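Local coordinates for fructokinase (PDB 5EYN), which phosphorylates fructose at the expense of ATP, as a fructokinase of the PfkB carbohydrate kinase family that also binds a metal ion, at residues W180-P183 with Q184-Q187; S154-A157 with A158-Q161; R74-Q77 with Q78-T81; K118-A121 with D122-L125; H283-A286 with T287-D290. All coordinates share one frame; numbering follows the deposited sequence.

Interaction 1 of 5, residues W180-P183 with Q184-Q187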
# COMPACT_ATOMS: atom_id res chain seq x y z
N TRP A 180 -12.48 -2.00 -9.33
CA TRP A 180 -13.38 -1.23 -10.19
C TRP A 180 -14.01 -0.10 -9.40
O TRP A 180 -14.67 -0.34 -8.40
CB TRP A 180 -14.48 -2.15 -10.75
CG TRP A 180 -13.94 -3.20 -11.63
CD1 TRP A 180 -13.11 -4.23 -11.28
CD2 TRP A 180 -14.13 -3.31 -13.04
NE1 TRP A 180 -12.79 -4.97 -12.38
CE2 TRP A 180 -13.39 -4.43 -13.48
CE3 TRP A 180 -14.85 -2.58 -13.98
CZ2 TRP A 180 -13.36 -4.83 -14.80
CZ3 TRP A 180 -14.82 -2.99 -15.30
CH2 TRP A 180 -14.07 -4.09 -15.70
N SER A 181 -13.84 1.14 -9.85
CA SER A 181 -14.53 2.24 -9.20
C SER A 181 -16.04 2.15 -9.46
O SER A 181 -16.82 2.63 -8.63
CB SER A 181 -13.92 3.58 -9.61
OG SER A 181 -14.20 3.93 -10.94
N GLU A 182 -16.43 1.52 -10.57
CA GLU A 182 -17.82 1.30 -10.94
C GLU A 182 -18.02 -0.20 -11.11
O GLU A 182 -17.98 -0.71 -12.22
CB GLU A 182 -18.12 1.99 -12.26
CG GLU A 182 -17.76 3.48 -12.32
CD GLU A 182 -18.68 4.36 -11.49
OE1 GLU A 182 -19.79 3.92 -11.11
OE2 GLU A 182 -18.28 5.51 -11.22
N PRO A 183 -18.20 -0.93 -9.99
CA PRO A 183 -18.29 -2.39 -10.11
C PRO A 183 -19.47 -2.87 -10.97
O PRO A 183 -19.42 -3.98 -11.51
CB PRO A 183 -18.41 -2.86 -8.65
CG PRO A 183 -18.80 -1.67 -7.89
CD PRO A 183 -18.26 -0.48 -8.60
N GLN A 184 -20.49 -2.04 -11.12
CA GLN A 184 -21.63 -2.40 -11.96
C GLN A 184 -21.24 -2.49 -13.45
O GLN A 184 -22.01 -3.02 -14.25
CB GLN A 184 -22.79 -1.42 -11.75
CG GLN A 184 -22.61 -0.06 -12.39
CD GLN A 184 -21.71 0.91 -11.63
OE1 GLN A 184 -21.16 0.61 -10.54
NE2 GLN A 184 -21.57 2.11 -12.20
N GLU A 185 -20.07 -1.98 -13.80
CA GLU A 185 -19.56 -2.03 -15.18
C GLU A 185 -18.74 -3.29 -15.45
O GLU A 185 -18.43 -3.59 -16.59
CB GLU A 185 -18.74 -0.78 -15.47
CG GLU A 185 -19.59 0.49 -15.41
CD GLU A 185 -18.84 1.79 -15.60
OE1 GLU A 185 -19.50 2.86 -15.47
OE2 GLU A 185 -17.63 1.77 -15.90
N LEU A 186 -18.40 -4.03 -14.41
CA LEU A 186 -17.51 -5.17 -14.57
C LEU A 186 -18.05 -6.20 -15.55
O LEU A 186 -17.35 -6.62 -16.48
CB LEU A 186 -17.24 -5.81 -13.22
CG LEU A 186 -16.24 -6.97 -13.17
CD1 LEU A 186 -15.60 -7.12 -11.79
CD2 LEU A 186 -16.91 -8.28 -13.54
N GLN A 187 -19.27 -6.66 -15.35
CA GLN A 187 -19.75 -7.78 -16.14
C GLN A 187 -19.73 -7.46 -17.63
O GLN A 187 -19.19 -8.21 -18.43
CB GLN A 187 -21.15 -8.21 -15.73
CG GLN A 187 -21.64 -9.47 -16.44
CD GLN A 187 -23.05 -9.84 -16.06
OE1 GLN A 187 -23.89 -8.97 -15.84
NE2 GLN A 187 -23.33 -11.13 -16.00
O HOH W 1 -20.90 -6.00 -13.04
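The indole of W180 slides beneath L186, one ring face covered by the leucine's CA and CB. L186 CA sits over the six-membered ring of W180, 3.7 Å from its centroid and 18° off the ring normal, which meets the geometry of a CH-pi contact. The two side chains cross at about a right angle, and L186 CD1 reaches the five-membered half, 3.6 Å from W180 NE1. This reach follows from the leucine's first torsion: a chi1 of -176° sets CG beside the carbonyl carbon and runs the branch across the indole. E182 and Q184, both bent at the second torsion, lie side by side and point the same way. The amide NE2 of Q184 donates an almost straight bond of 2.8 Å to E182 OE1, met on the anti side, with the carboxylate and amide planes nearly perpendicular. E185 lies along E182 as well, E185 CD 3.4 Å from E182 CB. E182 OE1 and E185 OE1, like in charge, stay 4.5 Å apart, and the repulsion is probably softened by R152, which forms a salt bridge with E185 OE2. Two backbone bonds bring the chain round: E185 N to E182 O at 2.9 Å, and L186 N to P183 O at 3.1 Å. In both, the donor stands well above the carbonyl plane. A water receives a bond from Q187 N and gives one to P183 O. Successive i to i+3 turns of this kind lead the loop after strand 168-172 into helix 186-194, where W180 also rests on T189 and V190.

Interaction 2 of 5, residues S154-A157 with A158-Q161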
# COMPACT_ATOMS: atom_id res chain seq x y z
N SER A 154 -7.53 2.21 -23.23
CA SER A 154 -6.22 1.96 -23.83
C SER A 154 -6.02 0.48 -24.13
O SER A 154 -5.46 0.11 -25.15
CB SER A 154 -5.09 2.45 -22.92
OG SER A 154 -5.13 3.85 -22.76
N THR A 155 -6.49 -0.37 -23.24
CA THR A 155 -6.31 -1.79 -23.37
C THR A 155 -7.21 -2.32 -24.47
O THR A 155 -6.81 -3.15 -25.27
CB THR A 155 -6.57 -2.49 -22.02
OG1 THR A 155 -5.61 -2.03 -21.06
CG2 THR A 155 -6.45 -3.96 -22.17
N PHE A 156 -8.44 -1.84 -24.54
CA PHE A 156 -9.29 -2.22 -25.67
C PHE A 156 -8.67 -1.79 -27.01
O PHE A 156 -8.78 -2.51 -28.00
CB PHE A 156 -10.71 -1.69 -25.54
CG PHE A 156 -11.59 -2.53 -24.66
CD1 PHE A 156 -11.91 -3.82 -25.03
CD2 PHE A 156 -12.14 -2.01 -23.50
CE1 PHE A 156 -12.74 -4.58 -24.23
CE2 PHE A 156 -12.96 -2.78 -22.71
CZ PHE A 156 -13.26 -4.06 -23.07
N ALA A 157 -8.01 -0.64 -27.04
CA ALA A 157 -7.34 -0.20 -28.27
C ALA A 157 -6.19 -1.14 -28.58
O ALA A 157 -5.99 -1.50 -29.73
CB ALA A 157 -6.86 1.24 -28.14
N ALA A 158 -5.43 -1.54 -27.57
CA ALA A 158 -4.33 -2.47 -27.78
C ALA A 158 -4.85 -3.78 -28.36
O ALA A 158 -4.27 -4.32 -29.29
CB ALA A 158 -3.58 -2.72 -26.50
N ILE A 159 -5.95 -4.28 -27.82
CA ILE A 159 -6.56 -5.49 -28.34
C ILE A 159 -6.96 -5.31 -29.81
O ILE A 159 -6.65 -6.17 -30.64
CB ILE A 159 -7.77 -5.89 -27.49
CG1 ILE A 159 -7.31 -6.36 -26.10
CG2 ILE A 159 -8.55 -6.97 -28.17
CD1 ILE A 159 -8.45 -6.47 -25.12
N ALA A 160 -7.62 -4.21 -30.13
CA ALA A 160 -8.03 -3.94 -31.51
C ALA A 160 -6.82 -3.89 -32.43
O ALA A 160 -6.87 -4.37 -33.57
CB ALA A 160 -8.85 -2.66 -31.60
N GLN A 161 -5.72 -3.32 -31.95
CA GLN A 161 -4.51 -3.19 -32.77
C GLN A 161 -3.84 -4.54 -32.99
O GLN A 161 -3.34 -4.83 -34.08
CB GLN A 161 -3.54 -2.18 -32.15
CG GLN A 161 -4.03 -0.75 -32.20
CD GLN A 161 -3.23 0.17 -31.32
OE1 GLN A 161 -2.06 -0.07 -31.03
NE2 GLN A 161 -3.86 1.24 -30.87
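Four consecutive i to i+4 bonds of 2.9 to 3.0 Å, from A158 N to S154 O through Q161 N to A157 O, carry the backbone as regular alpha-helix, with phi averaging about -64° and psi about -41°. Against this backbone the side chains of the second turn fold back onto carbonyls of the first. I159 lays CG1 3.4 Å from T155 O; a first torsion of -69°, with CG1 beside the backbone N, carries it back toward the previous turn. I159 CD1 then comes obliquely to the ring of F156, 4.4 Å from F156 CD1, a loose apolar touch. Helix 151-165 is the crossover of the beta-alpha-beta unit formed with strands 138-142 and 168-172. On its buried side T155 and I159 pack on V141 and L139 of the first strand, while F156 faces helix 186-194 and makes a cation-pi contact with R192. Q161 behaves much as I159 does: its CG passes 3.2 Å from A157 O, and the extended chain beyond leaves Q161 NE2 4.1 Å from A157 CB. S154 OG is held by L125 O, and T155 OG1 by S151 O.

Interaction 3 of 5, residues R74-Q77 with Q78-T81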
# COMPACT_ATOMS: atom_id res chain seq x y z
N ARG A 74 10.16 -0.00 -8.94
CA ARG A 74 11.52 -0.32 -9.34
C ARG A 74 11.82 -1.78 -9.05
O ARG A 74 12.55 -2.43 -9.80
CB ARG A 74 12.52 0.60 -8.63
CG ARG A 74 12.46 2.01 -9.17
CD ARG A 74 13.57 2.87 -8.61
NE ARG A 74 13.27 3.32 -7.26
CZ ARG A 74 12.50 4.37 -6.97
NH1 ARG A 74 11.94 5.09 -7.94
NH2 ARG A 74 12.28 4.70 -5.70
N PHE A 75 11.25 -2.32 -7.97
CA PHE A 75 11.41 -3.73 -7.65
C PHE A 75 10.77 -4.59 -8.73
O PHE A 75 11.31 -5.63 -9.10
CB PHE A 75 10.78 -4.01 -6.29
CG PHE A 75 10.70 -5.46 -5.92
CD1 PHE A 75 11.85 -6.18 -5.62
CD2 PHE A 75 9.48 -6.10 -5.84
CE1 PHE A 75 11.76 -7.51 -5.25
CE2 PHE A 75 9.39 -7.42 -5.46
CZ PHE A 75 10.53 -8.13 -5.18
N MET A 76 9.62 -4.17 -9.26
CA MET A 76 8.99 -4.94 -10.33
C MET A 76 9.77 -4.84 -11.64
O MET A 76 9.91 -5.83 -12.37
CB MET A 76 7.51 -4.56 -10.52
CG MET A 76 6.66 -4.97 -9.32
SD MET A 76 6.87 -6.69 -8.82
CE MET A 76 6.32 -7.55 -10.25
N GLN A 77 10.31 -3.66 -11.95
CA GLN A 77 11.21 -3.54 -13.10
C GLN A 77 12.39 -4.48 -12.94
O GLN A 77 12.77 -5.18 -13.89
CB GLN A 77 11.71 -2.11 -13.24
CG GLN A 77 12.68 -1.90 -14.39
CD GLN A 77 13.27 -0.50 -14.40
OE1 GLN A 77 13.65 0.04 -13.36
NE2 GLN A 77 13.34 0.11 -15.59
N GLN A 78 12.99 -4.48 -11.76
CA GLN A 78 14.15 -5.34 -11.49
C GLN A 78 13.79 -6.81 -11.66
O GLN A 78 14.56 -7.60 -12.20
CB GLN A 78 14.69 -5.11 -10.07
CG GLN A 78 15.99 -5.85 -9.79
CD GLN A 78 17.10 -5.40 -10.71
OE1 GLN A 78 17.43 -4.21 -10.76
NE2 GLN A 78 17.66 -6.33 -11.47
N THR A 79 12.61 -7.17 -11.17
CA THR A 79 12.16 -8.54 -11.24
C THR A 79 12.00 -8.98 -12.70
O THR A 79 12.50 -10.03 -13.11
CB THR A 79 10.82 -8.74 -10.49
OG1 THR A 79 10.99 -8.48 -9.09
CG2 THR A 79 10.27 -10.15 -10.68
N LEU A 80 11.31 -8.17 -13.50
CA LEU A 80 11.15 -8.52 -14.91
C LEU A 80 12.51 -8.61 -15.62
O LEU A 80 12.73 -9.51 -16.44
CB LEU A 80 10.23 -7.53 -15.62
CG LEU A 80 8.79 -7.55 -15.12
CD1 LEU A 80 7.99 -6.58 -15.94
CD2 LEU A 80 8.16 -8.92 -15.16
N THR A 81 13.41 -7.69 -15.30
CA THR A 81 14.76 -7.71 -15.86
C THR A 81 15.46 -9.01 -15.49
O THR A 81 16.01 -9.70 -16.37
CB THR A 81 15.59 -6.53 -15.32
OG1 THR A 81 15.04 -5.30 -15.82
CG2 THR A 81 17.04 -6.64 -15.74
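T79 holds its hydroxyl above one face of the F75 ring, OG1 standing 3.9 Å from the ring plane over its centre. The two side chains meet at a slant, and ring atom F75 CZ is 4.0 Å from T79 OG1. The threonine's first torsion explains the placement: at chi1 -64° its OG1 stands beside the backbone N and hangs back towards the preceding turn. That same torsion brings T79 OG1 to F75 O at 2.9 Å, where it donates. T79 N donates to the same carbonyl, so two donors reach F75 O, and they come from opposite faces of its plane. T81 repeats the pattern two residues later, with T81 OG1 giving a bond of 3.0 Å to Q77 O beside that from T81 N. L80 CG approaches M76 O at 3.4 Å, and M76, next to F75, packs on P43 and A27. The helix crosses from strand 61-68 to strand 86-93, and Q77 and T81 lean on the latter. F75 also packs on P43 and has a cation-pi partner in K41. Because the threonine hydroxyls return their hydrogens to the helix's own carbonyls, the buried T79 hydroxyl finds its acceptor within the helix. Its oxygen, rather than its hydrogen, is probably what the aromatic face meets, since the hydrogen is committed to F75 O.

Interaction 4 of 5, residues K118-A121 with D122-L125; sequences KPSA and DQFL
D122 opens the second segment by turning its carboxylate back to S120, whose OG donates to D122 OD2 at 2.6 Å, on the syn side and 28° out of the carboxylate plane. The aspartate's CG lies between its backbone N and carbonyl carbon (chi1 50°), which brings the carboxylate back to S120. A water bridges the pair, giving one hydrogen to S120 OG and another to D122 OD1. Q123 follows: Q123 N bonds S120 O at 2.9 Å, and its chain bends to let Q123 NE2 meet D122 OD1 at 3.0 Å, on the anti side. This buried carboxylate is thus gripped at both oxygens, and it packs against D26, a fructose-binding residue. The backbone here is a short 3-10 turn, entered after the cis peptide bond between K118 and P119, in the loop that connects strand 113-115 with strand 138-142. N148 and I144 bind the amide of Q123. At F124, the backbone F124 N bonds A121 O at 3.0 Å, while the ring presents its edge to the first segment: F124 CZ is 3.7 Å from P119 CG, and A121 O lies in the ring plane. The ring is also stacked with H96. L125 leaves the turn with a weak bond from its N to D122 O.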
# COMPACT_ATOMS: atom_id res chain seq x y z
N LYS A 118 -5.61 2.17 -5.10
CA LYS A 118 -6.72 2.26 -6.03
C LYS A 118 -6.99 3.74 -6.28
O LYS A 118 -7.39 4.44 -5.38
CB LYS A 118 -7.97 1.63 -5.41
CG LYS A 118 -7.82 0.13 -5.15
CD LYS A 118 -9.14 -0.55 -4.85
CE LYS A 118 -9.85 0.07 -3.68
NZ LYS A 118 -11.09 -0.69 -3.35
N PRO A 119 -6.78 4.21 -7.51
CA PRO A 119 -6.24 3.52 -8.69
C PRO A 119 -4.71 3.52 -8.68
O PRO A 119 -4.09 4.56 -8.49
CB PRO A 119 -6.79 4.37 -9.85
CG PRO A 119 -6.84 5.75 -9.27
CD PRO A 119 -7.21 5.59 -7.84
N SER A 120 -4.11 2.36 -8.93
CA SER A 120 -2.66 2.29 -9.05
C SER A 120 -2.20 2.74 -10.44
O SER A 120 -3.02 3.00 -11.34
CB SER A 120 -2.19 0.87 -8.74
OG SER A 120 -2.92 -0.08 -9.50
N ALA A 121 -0.90 2.83 -10.61
CA ALA A 121 -0.31 3.41 -11.80
C ALA A 121 -0.78 2.76 -13.10
O ALA A 121 -0.94 3.43 -14.12
CB ALA A 121 1.21 3.32 -11.71
N ASP A 122 -0.95 1.45 -13.07
CA ASP A 122 -1.34 0.69 -14.25
C ASP A 122 -2.70 1.13 -14.78
O ASP A 122 -2.97 0.96 -15.97
CB ASP A 122 -1.35 -0.81 -13.93
CG ASP A 122 -2.12 -1.12 -12.67
OD1 ASP A 122 -3.28 -1.55 -12.76
OD2 ASP A 122 -1.55 -0.90 -11.57
N GLN A 123 -3.54 1.69 -13.92
CA GLN A 123 -4.85 2.17 -14.34
C GLN A 123 -4.78 3.40 -15.24
O GLN A 123 -5.78 3.80 -15.85
CB GLN A 123 -5.73 2.46 -13.11
CG GLN A 123 -6.02 1.22 -12.30
CD GLN A 123 -6.79 0.19 -13.09
OE1 GLN A 123 -7.97 0.37 -13.32
NE2 GLN A 123 -6.13 -0.88 -13.51
N PHE A 124 -3.58 3.96 -15.37
CA PHE A 124 -3.35 5.15 -16.17
C PHE A 124 -2.61 4.88 -17.48
O PHE A 124 -2.10 5.81 -18.11
CB PHE A 124 -2.67 6.21 -15.31
CG PHE A 124 -3.54 6.66 -14.19
CD1 PHE A 124 -3.51 6.01 -12.96
CD2 PHE A 124 -4.46 7.68 -14.37
CE1 PHE A 124 -4.35 6.40 -11.95
CE2 PHE A 124 -5.30 8.06 -13.37
CZ PHE A 124 -5.24 7.43 -12.14
N LEU A 125 -2.59 3.62 -17.89
CA LEU A 125 -2.10 3.25 -19.21
C LEU A 125 -2.72 4.15 -20.29
O LEU A 125 -3.95 4.28 -20.37
CB LEU A 125 -2.43 1.79 -19.51
CG LEU A 125 -1.85 1.24 -20.80
CD1 LEU A 125 -0.39 0.88 -20.60
CD2 LEU A 125 -2.62 0.03 -21.28
O HOH W 2 -4.63 -2.12 -10.26

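Interaction 5 of 5, residues H283-A286 with T287-D290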
# COMPACT_ATOMS: atom_id res chain seq x y z
N HIS A 283 -3.88 -23.55 -33.45
CA HIS A 283 -5.26 -24.02 -33.51
C HIS A 283 -5.39 -25.54 -33.54
O HIS A 283 -6.47 -26.09 -33.37
CB HIS A 283 -5.97 -23.48 -34.75
CG HIS A 283 -6.08 -21.98 -34.78
ND1 HIS A 283 -5.23 -21.19 -35.51
CD2 HIS A 283 -6.94 -21.14 -34.15
CE1 HIS A 283 -5.57 -19.92 -35.35
NE2 HIS A 283 -6.60 -19.87 -34.53
N ASN A 284 -4.28 -26.23 -33.77
CA ASN A 284 -4.31 -27.67 -33.91
C ASN A 284 -4.70 -28.32 -32.58
O ASN A 284 -4.18 -27.96 -31.52
CB ASN A 284 -2.95 -28.16 -34.37
CG ASN A 284 -2.85 -29.66 -34.38
OD1 ASN A 284 -2.55 -30.28 -33.36
ND2 ASN A 284 -3.09 -30.26 -35.54
N GLN A 285 -5.61 -29.29 -32.63
CA GLN A 285 -6.15 -29.85 -31.40
C GLN A 285 -5.06 -30.53 -30.55
O GLN A 285 -5.04 -30.36 -29.34
CB GLN A 285 -7.32 -30.79 -31.70
CG GLN A 285 -8.24 -31.05 -30.50
CD GLN A 285 -8.97 -29.80 -29.99
OE1 GLN A 285 -8.91 -28.73 -30.60
NE2 GLN A 285 -9.67 -29.95 -28.87
N ALA A 286 -4.13 -31.24 -31.19
CA ALA A 286 -3.04 -31.89 -30.45
C ALA A 286 -2.17 -30.86 -29.75
O ALA A 286 -1.74 -31.06 -28.62
CB ALA A 286 -2.20 -32.74 -31.39
N THR A 287 -1.90 -29.75 -30.44
CA THR A 287 -1.11 -28.67 -29.87
C THR A 287 -1.82 -28.09 -28.65
O THR A 287 -1.21 -27.84 -27.62
CB THR A 287 -0.89 -27.57 -30.92
OG1 THR A 287 -0.11 -28.09 -32.00
CG2 THR A 287 -0.16 -26.37 -30.33
N ILE A 288 -3.11 -27.84 -28.78
CA ILE A 288 -3.87 -27.27 -27.67
C ILE A 288 -3.87 -28.22 -26.47
O ILE A 288 -3.65 -27.79 -25.34
CB ILE A 288 -5.29 -26.95 -28.12
CG1 ILE A 288 -5.26 -25.74 -29.05
CG2 ILE A 288 -6.22 -26.72 -26.93
CD1 ILE A 288 -6.57 -25.45 -29.72
N LEU A 289 -4.14 -29.50 -26.70
CA LEU A 289 -4.24 -30.41 -25.56
C LEU A 289 -2.90 -30.57 -24.86
O LEU A 289 -2.84 -30.66 -23.63
CB LEU A 289 -4.78 -31.76 -26.01
CG LEU A 289 -6.23 -31.75 -26.49
CD1 LEU A 289 -6.56 -33.10 -27.08
CD2 LEU A 289 -7.20 -31.41 -25.37
N ASP A 290 -1.82 -30.61 -25.63
CA ASP A 290 -0.47 -30.64 -25.05
C ASP A 290 -0.17 -29.34 -24.28
O ASP A 290 0.44 -29.37 -23.21
CB ASP A 290 0.56 -30.84 -26.17
CG ASP A 290 1.98 -30.69 -25.68
OD1 ASP A 290 2.53 -31.69 -25.18
OD2 ASP A 290 2.56 -29.59 -25.78
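A first torsion of 173°, which puts CG across from the backbone N, and an amide rotated to chi2 -85° swing N284 OD1 over the first turn of helix 285-302. There N284 OD1 accepts from T287 N at 3.0 Å, in the carbonyl plane and on a lone pair. A weaker bond, bent to 116°, comes to the same oxygen from A286 N. The side chains of N284 and T287 cross nearly at right angles, and T287 OG1, turned back beside its own backbone N, rests 3.7 Å from N284 CB. N284 is the N-cap. Its backbone carbonyl serves the helix too, N284 O taking a bond from I288 N at 2.9 Å. L289 N to Q285 O and D290 N to A286 O continue the i to i+4 pattern. I288 reaches back past the cap, placing I288 CD1 3.7 Å from H283 O. L289 similarly sets its CG 3.4 Å from Q285 O, while its side chain packs on Q249 and V251 of strand 247-251. D290 points elsewhere, to a salt bridge with R275. One side-chain oxygen thus serves two amides of the first turn, whose N-H groups precede the i to i+4 series. The partial positive charge at the helix start would favour the lone pairs of N284 OD1 there, and the straighter bond to T287 N probably contributes more of the cap than the bent one to A286 N.

Interactions 2 and 4 are largely buried, interactions 1 and 3 are partly so, and interaction 5 lies at the surface. Interactions 2 and 3 both occupy crossover helices of beta-alpha-beta units, but the first is plain helix with side-chain carbons against carbonyls and a loose phenylalanine-isoleucine touch, while the second adds threonine hydroxyls that bind backbone carbonyls. Interactions 1 and 5 stand at helix starts and solve them differently, by i to i+3 turns over an indole and by an asparagine cap. Interaction 4 is a 3-10 turn beside the fructose site. It touches interaction 2 through a backbone carbonyl and a serine hydroxyl. Interactions 4 and 5 are on opposite sides of the chain's centre, their centres about 36 Å apart.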